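Local atomic coordinates of 2''-aminoglycoside nucleotidyltransferase (Klebsiella pneumoniae, PDB entry 4WQK), a protein that confers bacterial resistance to kanamycin, gentamicin and tobramycin by adenylating the 2''-hydroxyl group of these aminoglycosides, using magnesium ions as cofactor. Residues Val7-His11 against Ile116-Pro120. Numbering follows the deposited sequence.
Sequences VTLIH and IAGRP
The carbonyl oxygen I116 O is gripped twice: H11 NE2 donates to it across the contact at 2.8 Å, and R119 N closes the type I' turn of the two-stranded hairpin by bonding to it at 3.0 Å. The two donors arrive from opposite faces of the carbonyl plane; the hydrogen bond from NE2 is somewhat bent, 148° at the hydrogen, although I116 O lies close to the ring plane. V7 CG1 covers one face of the H11 ring near its rim, while R119 CD makes a CH-pi contact with the other, 4.0 Å from the centroid. R119 gets there because its CG is anti to the backbone N (chi1 -172°) and the chain then runs extended past the ring. At the far end, R119 NE donates to a water that donates to H11 O, R119 NH1 donates to P120 O at 2.9 Å, and R119 NH2 forms a salt bridge with D18. Beside the ring, V7 CG1 meets A117 CB at 3.7 Å, and I10 CG2 touches I116 CD1, with W30 packing against V7, I10 and I116. The contact thus joins helix 5-19 of the N-terminal domain to the C-terminal-domain hairpin, and the NE2 bond implies that this nitrogen of H11 carries a proton.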
loop_
_atom_site.group_PDB
_atom_site.type_symbol
_atom_site.label_atom_id
_atom_site.label_comp_id
_atom_site.label_asym_id
_atom_site.label_seq_id
_atom_site.Cartn_x
_atom_site.Cartn_y
_atom_site.Cartn_z
ATOM N N VAL A 7 -3.698 -13.142 -5.882
ATOM C CA VAL A 7 -3.788 -13.659 -4.505
ATOM C C VAL A 7 -2.676 -14.679 -4.278
ATOM O O VAL A 7 -1.945 -14.594 -3.274
ATOM C CB VAL A 7 -5.158 -14.301 -4.207
ATOM C CG1 VAL A 7 -5.116 -15.097 -2.889
ATOM C CG2 VAL A 7 -6.232 -13.209 -4.091
ATOM N N THR A 8 -2.486 -15.580 -5.231
ATOM C CA THR A 8 -1.460 -16.611 -5.089
ATOM C C THR A 8 -0.088 -15.942 -5.013
ATOM O O THR A 8 0.758 -16.309 -4.176
ATOM C CB THR A 8 -1.509 -17.601 -6.249
ATOM O OG1 THR A 8 -2.766 -18.291 -6.223
ATOM C CG2 THR A 8 -0.394 -18.613 -6.114
ATOM N N LEU A 9 0.140 -14.892 -5.823
ATOM C CA LEU A 9 1.412 -14.186 -5.799
ATOM C C LEU A 9 1.652 -13.434 -4.498
ATOM O O LEU A 9 2.763 -13.472 -3.942
ATOM C CB LEU A 9 1.500 -13.229 -7.002
ATOM C CG LEU A 9 2.810 -12.435 -7.037
ATOM C CD1 LEU A 9 4.020 -13.357 -7.207
ATOM C CD2 LEU A 9 2.720 -11.479 -8.233
ATOM N N ILE A 10 0.640 -12.738 -3.977
ATOM C CA ILE A 10 0.709 -12.079 -2.686
ATOM C C ILE A 10 1.085 -13.106 -1.614
ATOM O O ILE A 10 1.983 -12.847 -0.788
ATOM C CB ILE A 10 -0.631 -11.382 -2.324
ATOM C CG1 ILE A 10 -0.820 -10.149 -3.207
ATOM C CG2 ILE A 10 -0.633 -10.984 -0.858
ATOM C CD1 ILE A 10 -2.263 -9.567 -3.153
ATOM N N HIS A 11 0.423 -14.253 -1.631
ATOM C CA HIS A 11 0.760 -15.265 -0.607
ATOM C C HIS A 11 2.212 -15.736 -0.779
ATOM O O HIS A 11 2.950 -15.903 0.243
ATOM C CB HIS A 11 -0.195 -16.472 -0.641
ATOM C CG HIS A 11 -1.547 -16.183 -0.041
ATOM N ND1 HIS A 11 -2.368 -17.199 0.407
ATOM C CD2 HIS A 11 -2.213 -15.029 0.194
ATOM C CE1 HIS A 11 -3.484 -16.673 0.890
ATOM N NE2 HIS A 11 -3.421 -15.355 0.760
ATOM N N ILE A 116 -6.392 -11.760 3.477
ATOM C CA ILE A 116 -6.559 -12.055 2.055
ATOM C C ILE A 116 -6.652 -13.581 1.891
ATOM O O ILE A 116 -5.662 -14.302 2.158
ATOM C CB ILE A 116 -5.391 -11.490 1.224
ATOM C CG1 ILE A 116 -5.335 -9.954 1.326
ATOM C CG2 ILE A 116 -5.509 -11.977 -0.253
ATOM C CD1 ILE A 116 -4.121 -9.327 0.614
ATOM N N ALA A 117 -7.815 -14.091 1.483
ATOM C CA ALA A 117 -8.020 -15.517 1.265
ATOM C C ALA A 117 -7.542 -16.315 2.479
ATOM O O ALA A 117 -6.800 -17.299 2.361
ATOM C CB ALA A 117 -7.312 -15.983 0.003
ATOM N N GLY A 118 -8.002 -15.863 3.643
ATOM C CA GLY A 118 -7.777 -16.575 4.896
ATOM C C GLY A 118 -6.466 -16.308 5.579
ATOM O O GLY A 118 -6.253 -16.795 6.677
ATOM N N ARG A 119 -5.606 -15.537 4.937
ATOM C CA ARG A 119 -4.260 -15.281 5.458
ATOM C C ARG A 119 -4.243 -13.911 6.101
ATOM O O ARG A 119 -4.498 -12.904 5.418
ATOM C CB ARG A 119 -3.219 -15.267 4.329
ATOM C CG ARG A 119 -1.780 -15.198 4.867
ATOM C CD ARG A 119 -0.852 -14.718 3.794
ATOM N NE ARG A 119 0.551 -15.080 4.034
ATOM C CZ ARG A 119 1.360 -14.511 4.915
ATOM N NH1 ARG A 119 0.946 -13.524 5.713
ATOM N NH2 ARG A 119 2.616 -14.946 4.996
ATOM N N PRO A 120 -3.885 -13.828 7.379
ATOM C CA PRO A 120 -3.668 -12.481 7.941
ATOM C C PRO A 120 -2.491 -11.789 7.281
ATOM O O PRO A 120 -1.452 -12.422 6.967
ATOM C CB PRO A 120 -3.391 -12.748 9.426
ATOM C CG PRO A 120 -4.005 -14.129 9.665
ATOM C CD PRO A 120 -3.647 -14.881 8.371
HETATM O O HOH W 1 1.782 -16.996 2.485
#